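Local structure of putative sugar phosphate isomerase (Acidithiobacillus ferrooxidans, 3L2H) at residues L7-Q12 / G38-L43; N34-D39 / G121-Q126; Q126-Y131 / H135-R140. The protein is a cupin-family protein that probably binds a metal ion and may be a sugar phosphate isomerase, its exact substrate and reaction not being established. One frame throughout, in Å; residues are numbered along the deposited sequence.

The three contacts run in a row across the chain. Interactions 1 and 2 are neighbours, their centres about 13 Å apart. They share Gly38 and Asp39 of helix 37-41; Ala40 and Val41 of this short helix pack on the N-terminal arm in interaction 1, and its Asp39 offers the carboxylate to Arg123 in interaction 2. Interaction 3, a beta hairpin, has its centre about 17 Å from that of interaction 2 and shares Gln126 with it; a probable hydrogen bond of 2.9 Å from Arg140 NH1 to Leu124 O joins the two. Interactions 1 and 3 lie on opposite sides of the chain's centre, about 29 Å apart between centres, and each reaches a different neighbouring subunit.

Interaction 1: residues L7-Q12 / G38-L43; sequences LLLTAQ and GDAVGL
Leu7 and Leu9 of the N-terminal arm pack on Ala40 and Val41, where helix 37-41 closes in a Schellman motif. The contact is made by aliphatic side chains and carbonyl oxygens, with no hydrogen bond between the two segments. Leu9, with its CG anti to the carbonyl carbon (chi1 -59°), reaches toward the helix and crosses Val41 at a slant, its CG 3.7 Å from Val41 CG1. One step out along the same branch, Leu9 CD1 comes within 3.7 Å of Ala40 CB. The small alanine lets the leucine branch lie close against the helix, while beta-branched Val41 fills the angle between the two leucines. Leu7 meets Val41 in a reciprocal way, each side chain resting a methyl on the other's carbonyl oxygen: Leu7 CD2 lies 3.5 Å from Val41 O, and Val41 CG1 lies 3.4 Å from Leu7 O.

Farther out, the arm is held by the second subunit. Leu8 and Leu9 form an antiparallel ladder with a strand of that chain, Ala11 N bonds Asp94 of that chain, and Leu7 packs on its Ala103. Leu7 and Leu9 thus lie between the helix end and the second subunit. A 1,2-ethanediol molecule, probably from the crystallisation liquor, sits about 4 Å from the side chain of Ala40.

Val41 sits where the helix stops. Gly42 takes up a positive phi of 108°, where a CB would jam against the preceding carbonyl oxygen, so glycine suits this position. The turn bends back and Gly38 O accepts two amides at once, Gly42 N at 2.9 Å and Leu43 N at 2.9 Å, while Gly42 N adds a weak 3.3 Å bond to Asp39 O.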
loop_
_atom_site.group_PDB
_atom_site.type_symbol
_atom_site.label_atom_id
_atom_site.label_comp_id
_atom_site.label_asym_id
_atom_site.label_seq_id
_atom_site.Cartn_x
_atom_site.Cartn_y
_atom_site.Cartn_z
ATOM N N LEU B 7 -6.953 -14.877 -21.648
ATOM C CA LEU B 7 -7.501 -13.705 -20.943
ATOM C C LEU B 7 -8.948 -13.464 -21.289
ATOM O O LEU B 7 -9.659 -12.744 -20.559
ATOM C CB LEU B 7 -6.672 -12.465 -21.254
ATOM C CG LEU B 7 -5.191 -12.553 -20.843
ATOM C CD1 LEU B 7 -4.518 -11.226 -21.150
ATOM C CD2 LEU B 7 -5.020 -12.892 -19.386
ATOM N N LEU B 8 -9.406 -14.069 -22.398
ATOM C CA LEU B 8 -10.812 -13.973 -22.820
ATOM C C LEU B 8 -11.537 -15.254 -22.384
ATOM O O LEU B 8 -11.055 -16.365 -22.653
ATOM C CB LEU B 8 -10.887 -13.824 -24.312
ATOM C CG LEU B 8 -12.239 -13.967 -25.011
ATOM C CD1 LEU B 8 -13.192 -12.880 -24.572
ATOM C CD2 LEU B 8 -12.013 -13.958 -26.540
ATOM N N LEU B 9 -12.657 -15.072 -21.687
ATOM C CA LEU B 9 -13.550 -16.127 -21.313
ATOM C C LEU B 9 -14.858 -15.841 -22.019
ATOM O O LEU B 9 -15.623 -14.959 -21.603
ATOM C CB LEU B 9 -13.757 -16.182 -19.800
ATOM C CG LEU B 9 -12.590 -16.387 -18.866
ATOM C CD1 LEU B 9 -13.158 -16.381 -17.388
ATOM C CD2 LEU B 9 -11.791 -17.636 -19.180
ATOM N N THR B 10 -15.152 -16.588 -23.095
ATOM C CA THR B 10 -16.378 -16.334 -23.833
ATOM C C THR B 10 -17.600 -16.807 -23.065
ATOM O O THR B 10 -17.488 -17.612 -22.112
ATOM C CB THR B 10 -16.330 -17.041 -25.212
ATOM O OG1 THR B 10 -16.214 -18.454 -24.979
ATOM C CG2 THR B 10 -15.145 -16.505 -26.073
ATOM N N ALA B 11 -18.771 -16.310 -23.459
ATOM C CA ALA B 11 -20.031 -16.719 -22.807
ATOM C C ALA B 11 -20.173 -18.215 -22.724
ATOM O O ALA B 11 -20.572 -18.741 -21.703
ATOM C CB ALA B 11 -21.232 -16.143 -23.521
ATOM N N GLN B 12 -19.848 -18.918 -23.792
ATOM C CA GLN B 12 -20.008 -20.380 -23.782
ATOM C C GLN B 12 -18.982 -21.057 -22.896
ATOM O O GLN B 12 -19.290 -22.042 -22.229
ATOM C CB GLN B 12 -19.964 -20.922 -25.229
ATOM C CG GLN B 12 -20.172 -22.432 -25.356
ATOM C CD GLN B 12 -20.416 -22.895 -26.795
ATOM O OE1 GLN B 12 -20.832 -22.098 -27.671
ATOM N NE2 GLN B 12 -20.161 -24.141 -27.048
ATOM N N GLY B 38 -12.124 -13.888 -12.518
ATOM C CA GLY B 38 -10.820 -13.303 -12.267
ATOM C C GLY B 38 -9.732 -14.321 -12.061
ATOM O O GLY B 38 -8.654 -14.175 -12.642
ATOM N N ASP B 39 -9.990 -15.402 -11.311
ATOM C CA ASP B 39 -8.907 -16.384 -11.092
ATOM C C ASP B 39 -8.607 -17.128 -12.361
ATOM O O ASP B 39 -7.447 -17.498 -12.613
ATOM C CB ASP B 39 -9.253 -17.372 -9.955
ATOM C CG ASP B 39 -9.230 -16.681 -8.591
ATOM O OD1 ASP B 39 -8.143 -16.137 -8.245
ATOM O OD2 ASP B 39 -10.296 -16.619 -7.912
ATOM N N ALA B 40 -9.637 -17.350 -13.170
ATOM C CA ALA B 40 -9.479 -18.038 -14.440
ATOM C C ALA B 40 -8.519 -17.278 -15.364
ATOM O O ALA B 40 -7.770 -17.900 -16.103
ATOM C CB ALA B 40 -10.845 -18.256 -15.140
ATOM N N VAL B 41 -8.534 -15.939 -15.336
ATOM C CA VAL B 41 -7.639 -15.190 -16.223
ATOM C C VAL B 41 -6.370 -14.726 -15.545
ATOM O O VAL B 41 -5.456 -14.228 -16.206
ATOM C CB VAL B 41 -8.359 -14.012 -16.882
ATOM C CG1 VAL B 41 -9.601 -14.509 -17.649
ATOM C CG2 VAL B 41 -8.768 -12.936 -15.846
ATOM N N GLY B 42 -6.307 -14.810 -14.231
ATOM C CA GLY B 42 -5.080 -14.431 -13.565
ATOM C C GLY B 42 -5.129 -13.132 -12.792
ATOM O O GLY B 42 -4.102 -12.666 -12.320
ATOM N N LEU B 43 -6.302 -12.565 -12.613
ATOM C CA LEU B 43 -6.370 -11.366 -11.757
ATOM C C LEU B 43 -6.037 -11.686 -10.306
ATOM O O LEU B 43 -6.461 -12.722 -9.757
ATOM C CB LEU B 43 -7.729 -10.694 -11.827
ATOM C CG LEU B 43 -8.194 -10.272 -13.215
ATOM C CD1 LEU B 43 -9.605 -9.700 -13.086
ATOM C CD2 LEU B 43 -7.262 -9.272 -13.856
#

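Interaction 2: residues N34-D39 / G121-Q126; sequences NKSLGD and GQRLDQ
Arg123 grips the carboxylate of Asp39 end-on, one nitrogen to each oxygen, and this bidentate salt bridge makes up the tight part of the contact. NH1 reaches Asp39 OD1 at 2.9 Å, and NH2 reaches Asp39 OD2 at 2.9 Å along a nearly straight bond (172°). Both oxygens are met on their syn side. The carboxylate lies at the guanidinium edge, but the two planes are turned 32° apart. The two-nitrogen grip by itself should limit rotation of the carboxylate. Arginine suits the place because its chain, extended from CG to NE, can carry its charge across from the loop that follows strand 115-122.

The rest is loose. Ser36 OG stays 4.2 Å from Arg123 NH2, and Asp39 lies at the solvent-exposed surface. Ser36 serves Asp39 instead: as N-cap of helix 37-41 its OG accepts from Asp39 N at 3.2 Å, while its very short 2.5 Å approach to Asp39 OD2 is doubtful.

Strand 46-53 lies between strands 27-36 and 115-122 in the sheet; Ser36 and Arg123 both touch its His49, so the salt bridge, between helix 37-41 and the loop after strand 115-122, lies beside that residue.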
loop_
_atom_site.group_PDB
_atom_site.type_symbol
_atom_site.label_atom_id
_atom_site.label_comp_id
_atom_site.label_asym_id
_atom_site.label_seq_id
_atom_site.Cartn_x
_atom_site.Cartn_y
_atom_site.Cartn_z
ATOM N N ASN B 34 -20.093 -20.848 -7.685
ATOM C CA ASN B 34 -19.192 -19.729 -7.885
ATOM C C ASN B 34 -18.235 -19.999 -9.021
ATOM O O ASN B 34 -17.482 -20.988 -8.980
ATOM C CB ASN B 34 -18.388 -19.479 -6.606
ATOM C CG ASN B 34 -17.704 -18.149 -6.616
ATOM O OD1 ASN B 34 -18.276 -17.140 -6.141
ATOM N ND2 ASN B 34 -16.468 -18.117 -7.092
ATOM N N LYS B 35 -18.272 -19.141 -10.027
ATOM C CA LYS B 35 -17.360 -19.172 -11.152
ATOM C C LYS B 35 -16.427 -17.963 -11.047
ATOM O O LYS B 35 -16.851 -16.827 -11.228
ATOM C CB LYS B 35 -18.140 -19.149 -12.461
ATOM C CG LYS B 35 -19.073 -20.408 -12.639
ATOM C CD LYS B 35 -19.908 -20.330 -13.953
ATOM C CE LYS B 35 -20.883 -21.473 -14.036
ATOM N NZ LYS B 35 -21.596 -21.477 -15.398
ATOM N N SER B 36 -15.175 -18.210 -10.728
ATOM C CA SER B 36 -14.268 -17.143 -10.485
ATOM C C SER B 36 -13.614 -16.718 -11.822
ATOM O O SER B 36 -12.638 -17.336 -12.335
ATOM C CB SER B 36 -13.212 -17.512 -9.466
ATOM O OG SER B 36 -12.286 -16.421 -9.339
ATOM N N LEU B 37 -14.223 -15.717 -12.421
ATOM C CA LEU B 37 -13.752 -15.239 -13.723
ATOM C C LEU B 37 -12.335 -14.646 -13.591
ATOM O O LEU B 37 -11.428 -14.913 -14.396
ATOM C CB LEU B 37 -14.733 -14.226 -14.285
ATOM C CG LEU B 37 -16.196 -14.668 -14.415
ATOM C CD1 LEU B 37 -17.001 -13.573 -15.150
ATOM C CD2 LEU B 37 -16.338 -16.092 -15.076
ATOM N N GLY B 38 -12.124 -13.888 -12.518
ATOM C CA GLY B 38 -10.820 -13.303 -12.267
ATOM C C GLY B 38 -9.732 -14.321 -12.061
ATOM O O GLY B 38 -8.654 -14.175 -12.642
ATOM N N ASP B 39 -9.990 -15.402 -11.311
ATOM C CA ASP B 39 -8.907 -16.384 -11.092
ATOM C C ASP B 39 -8.607 -17.128 -12.361
ATOM O O ASP B 39 -7.447 -17.498 -12.613
ATOM C CB ASP B 39 -9.253 -17.372 -9.955
ATOM C CG ASP B 39 -9.230 -16.681 -8.591
ATOM O OD1 ASP B 39 -8.143 -16.137 -8.245
ATOM O OD2 ASP B 39 -10.296 -16.619 -7.912
ATOM N N GLY B 121 -15.105 -7.573 -6.045
ATOM C CA GLY B 121 -14.524 -7.154 -4.789
ATOM C C GLY B 121 -13.024 -6.956 -4.824
ATOM O O GLY B 121 -12.318 -7.436 -5.738
ATOM N N GLN B 122 -12.536 -6.154 -3.900
ATOM C CA GLN B 122 -11.092 -5.952 -3.796
ATOM C C GLN B 122 -10.530 -7.153 -3.159
ATOM O O GLN B 122 -11.242 -7.827 -2.389
ATOM C CB GLN B 122 -10.724 -4.790 -2.904
ATOM C CG GLN B 122 -11.047 -3.459 -3.391
ATOM C CD GLN B 122 -10.506 -2.422 -2.464
ATOM O OE1 GLN B 122 -11.226 -1.925 -1.598
ATOM N NE2 GLN B 122 -9.212 -2.110 -2.600
ATOM N N ARG B 123 -9.269 -7.443 -3.444
ATOM C CA ARG B 123 -8.510 -8.454 -2.732
ATOM C C ARG B 123 -7.327 -7.790 -2.065
ATOM O O ARG B 123 -6.409 -7.429 -2.761
ATOM C CB ARG B 123 -7.963 -9.507 -3.662
ATOM C CG ARG B 123 -9.003 -10.434 -4.164
ATOM C CD ARG B 123 -8.378 -11.673 -4.694
ATOM N NE ARG B 123 -9.447 -12.488 -5.202
ATOM C CZ ARG B 123 -9.286 -13.587 -5.920
ATOM N NH1 ARG B 123 -8.088 -14.011 -6.251
ATOM N NH2 ARG B 123 -10.354 -14.262 -6.308
ATOM N N LEU B 124 -7.382 -7.586 -0.752
ATOM C CA LEU B 124 -6.311 -6.921 -0.012
ATOM C C LEU B 124 -5.666 -7.900 0.949
ATOM O O LEU B 124 -6.301 -8.833 1.413
ATOM C CB LEU B 124 -6.847 -5.755 0.799
ATOM C CG LEU B 124 -7.497 -4.660 0.004
ATOM C CD1 LEU B 124 -8.143 -3.601 0.976
ATOM C CD2 LEU B 124 -6.458 -4.029 -1.002
ATOM N N ASP B 125 -4.392 -7.680 1.210
ATOM C CA ASP B 125 -3.650 -8.502 2.146
ATOM C C ASP B 125 -4.167 -8.401 3.592
ATOM O O ASP B 125 -4.012 -9.361 4.339
ATOM C CB ASP B 125 -2.184 -8.107 2.142
ATOM C CG ASP B 125 -1.430 -8.632 0.923
ATOM O OD1 ASP B 125 -1.917 -9.514 0.211
ATOM O OD2 ASP B 125 -0.298 -8.190 0.737
ATOM N N GLN B 126 -4.732 -7.265 3.966
ATOM C CA GLN B 126 -5.333 -7.066 5.282
ATOM C C GLN B 126 -6.792 -6.576 5.194
ATOM O O GLN B 126 -7.113 -5.637 4.459
ATOM C CB GLN B 126 -4.548 -6.051 6.112
ATOM C CG GLN B 126 -3.094 -6.468 6.479
ATOM C CD GLN B 126 -2.384 -5.409 7.369
ATOM O OE1 GLN B 126 -1.727 -4.539 6.821
ATOM N NE2 GLN B 126 -2.582 -5.454 8.745
#

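Interaction 3: residues Q126-Y131 / H135-R140; sequences QDVVDY and HKRLYR
The torsions of Arg137 lay its guanidinium beside the Asp130 carboxylate: the side chain sends CG anti to its own N (chi1 175°) and then bends at chi3 (-76°). The grip is side-on. Arg137 NE donates to the syn lone pair of Asp130 OD1 at a short 2.6 Å, and NH2 reaches Asp130 OD2 at 3.0 Å, with the two planes only 17° from coplanar. Asp130 OD2 also bonds His66, and Arg137 NH1 pairs with Glu144 of the third subunit, so the arginine ties an intrachain carboxylate to one across the interface. A leucine here is likely to leave both carboxylates without their shared cation.

The backbones form an antiparallel hairpin whose register is set by bonds such as Leu138 N to Val129 O, 2.8 Å. Near the turn the ladder slackens: His135, at a positive phi, and Lys136 both face Tyr131 in a G1 beta bulge, where Lys136 N to Tyr131 O is a weak 3.4 Å.

Val128 shares the face of Asp130 and Arg137; its CG1 lies 3.6 Å from Arg137 CD, and its CG2 4.0 Å from Tyr139 CD1. Beta-branched valine packs well between these long neighbours. On the other face Leu138 CB meets the edge of the Tyr131 ring, 4.1 Å from CE2. There too, a water accepts from Arg140 NH2 and donates to Asp127 OD2, bridging charges too far apart for a salt bridge; Arg140 NH2 also pairs with Glu68, and Asp127 OD2 with His65.

Within its sheet the hairpin occupies the two middle positions: strand 64-65 flanks 126-131, strand 144-149 flanks 136-141, and Tyr139 stacks on Tyr139 of the third subunit.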
loop_
_atom_site.group_PDB
_atom_site.type_symbol
_atom_site.label_atom_id
_atom_site.label_comp_id
_atom_site.label_asym_id
_atom_site.label_seq_id
_atom_site.Cartn_x
_atom_site.Cartn_y
_atom_site.Cartn_z
ATOM N N GLN B 126 -4.732 -7.265 3.966
ATOM C CA GLN B 126 -5.333 -7.066 5.282
ATOM C C GLN B 126 -6.792 -6.576 5.194
ATOM O O GLN B 126 -7.113 -5.637 4.459
ATOM C CB GLN B 126 -4.548 -6.051 6.112
ATOM C CG GLN B 126 -3.094 -6.468 6.479
ATOM C CD GLN B 126 -2.384 -5.409 7.369
ATOM O OE1 GLN B 126 -1.727 -4.539 6.821
ATOM N NE2 GLN B 126 -2.582 -5.454 8.745
ATOM N N ASP B 127 -7.637 -7.142 6.041
ATOM C CA ASP B 127 -9.026 -6.688 6.141
ATOM C C ASP B 127 -9.536 -7.088 7.509
ATOM O O ASP B 127 -8.921 -7.891 8.232
ATOM C CB ASP B 127 -9.860 -7.316 5.013
ATOM C CG ASP B 127 -11.223 -6.640 4.778
ATOM O OD1 ASP B 127 -11.469 -5.504 5.243
ATOM O OD2 ASP B 127 -12.040 -7.313 4.089
ATOM N N VAL B 128 -10.659 -6.510 7.871
ATOM C CA VAL B 128 -11.368 -6.832 9.080
ATOM C C VAL B 128 -12.808 -6.996 8.620
ATOM O O VAL B 128 -13.317 -6.160 7.857
ATOM C CB VAL B 128 -11.244 -5.755 10.147
ATOM C CG1 VAL B 128 -12.062 -6.174 11.405
ATOM C CG2 VAL B 128 -9.765 -5.473 10.491
ATOM N N VAL B 129 -13.445 -8.086 9.011
ATOM C CA VAL B 129 -14.809 -8.323 8.600
ATOM C C VAL B 129 -15.648 -8.644 9.807
ATOM O O VAL B 129 -15.276 -9.519 10.598
ATOM C CB VAL B 129 -14.919 -9.470 7.603
ATOM C CG1 VAL B 129 -16.417 -9.626 7.139
ATOM C CG2 VAL B 129 -13.946 -9.272 6.428
ATOM N N ASP B 130 -16.792 -7.967 9.942
ATOM C CA ASP B 130 -17.697 -8.218 11.042
ATOM C C ASP B 130 -18.834 -9.095 10.582
ATOM O O ASP B 130 -19.353 -8.910 9.485
ATOM C CB ASP B 130 -18.279 -6.947 11.609
ATOM C CG ASP B 130 -17.282 -6.183 12.449
ATOM O OD1 ASP B 130 -16.373 -6.846 12.991
ATOM O OD2 ASP B 130 -17.352 -4.933 12.492
ATOM N N TYR B 131 -19.168 -10.080 11.419
ATOM C CA TYR B 131 -20.355 -10.918 11.224
ATOM C C TYR B 131 -21.315 -10.649 12.379
ATOM O O TYR B 131 -21.353 -11.400 13.361
ATOM C CB TYR B 131 -19.961 -12.384 11.130
ATOM C CG TYR B 131 -19.012 -12.679 10.006
ATOM C CD1 TYR B 131 -19.448 -12.749 8.703
ATOM C CD2 TYR B 131 -17.670 -12.869 10.257
ATOM C CE1 TYR B 131 -18.591 -13.024 7.669
ATOM C CE2 TYR B 131 -16.783 -13.134 9.223
ATOM C CZ TYR B 131 -17.251 -13.233 7.942
ATOM O OH TYR B 131 -16.363 -13.484 6.912
ATOM N N HIS B 135 -21.942 -12.479 16.201
ATOM C CA HIS B 135 -21.181 -11.836 17.276
ATOM C C HIS B 135 -19.678 -12.106 17.125
ATOM O O HIS B 135 -18.976 -12.345 18.114
ATOM C CB HIS B 135 -21.722 -12.320 18.638
ATOM C CG HIS B 135 -21.481 -11.393 19.771
ATOM N ND1 HIS B 135 -20.745 -11.759 20.889
ATOM C CD2 HIS B 135 -21.864 -10.112 19.973
ATOM C CE1 HIS B 135 -20.732 -10.748 21.743
ATOM N NE2 HIS B 135 -21.375 -9.726 21.203
ATOM N N LYS B 136 -19.194 -12.060 15.883
ATOM C CA LYS B 136 -17.786 -12.322 15.595
ATOM C C LYS B 136 -17.141 -11.262 14.700
ATOM O O LYS B 136 -17.774 -10.728 13.812
ATOM C CB LYS B 136 -17.629 -13.696 14.914
ATOM C CG LYS B 136 -17.941 -14.890 15.846
ATOM C CD LYS B 136 -17.967 -16.131 15.097
ATOM C CE LYS B 136 -18.647 -17.301 15.892
ATOM N NZ LYS B 136 -18.260 -17.316 17.309
ATOM N N ARG B 137 -15.858 -11.039 14.935
ATOM C CA ARG B 137 -15.035 -10.175 14.121
ATOM C C ARG B 137 -13.895 -11.029 13.608
ATOM O O ARG B 137 -13.249 -11.743 14.386
ATOM C CB ARG B 137 -14.485 -9.005 14.926
ATOM C CG ARG B 137 -13.508 -8.120 14.124
ATOM C CD ARG B 137 -13.303 -6.759 14.775
ATOM N NE ARG B 137 -14.449 -5.904 14.539
ATOM C CZ ARG B 137 -14.542 -4.656 14.975
ATOM N NH1 ARG B 137 -13.534 -4.105 15.657
ATOM N NH2 ARG B 137 -15.616 -3.943 14.712
ATOM N N LEU B 138 -13.655 -10.944 12.305
ATOM C CA LEU B 138 -12.518 -11.616 11.680
ATOM C C LEU B 138 -11.422 -10.602 11.317
ATOM O O LEU B 138 -11.702 -9.653 10.633
ATOM C CB LEU B 138 -12.954 -12.301 10.411
ATOM C CG LEU B 138 -11.852 -12.895 9.524
ATOM C CD1 LEU B 138 -11.195 -14.072 10.191
ATOM C CD2 LEU B 138 -12.447 -13.279 8.157
ATOM N N TYR B 139 -10.191 -10.847 11.764
ATOM C CA TYR B 139 -9.068 -10.033 11.405
ATOM C C TYR B 139 -8.273 -10.912 10.458
ATOM O O TYR B 139 -7.889 -12.023 10.845
ATOM C CB TYR B 139 -8.219 -9.716 12.614
ATOM C CG TYR B 139 -8.899 -8.985 13.737
ATOM C CD1 TYR B 139 -8.938 -7.600 13.775
ATOM C CD2 TYR B 139 -9.472 -9.690 14.785
ATOM C CE1 TYR B 139 -9.578 -6.941 14.867
ATOM C CE2 TYR B 139 -10.111 -9.069 15.813
ATOM C CZ TYR B 139 -10.125 -7.673 15.869
ATOM O OH TYR B 139 -10.732 -7.099 16.943
ATOM N N ARG B 140 -8.097 -10.465 9.207
ATOM C CA ARG B 140 -7.339 -11.236 8.243
ATOM C C ARG B 140 -6.103 -10.431 7.868
ATOM O O ARG B 140 -6.204 -9.321 7.398
ATOM C CB ARG B 140 -8.171 -11.569 7.010
ATOM C CG ARG B 140 -7.420 -12.511 6.080
ATOM C CD ARG B 140 -8.240 -12.896 4.826
ATOM N NE ARG B 140 -8.850 -11.782 4.146
ATOM C CZ ARG B 140 -8.184 -10.931 3.380
ATOM N NH1 ARG B 140 -6.874 -11.040 3.250
ATOM N NH2 ARG B 140 -8.814 -9.907 2.822
HETATM O O HOH W 1 -11.717 -9.756 3.164
#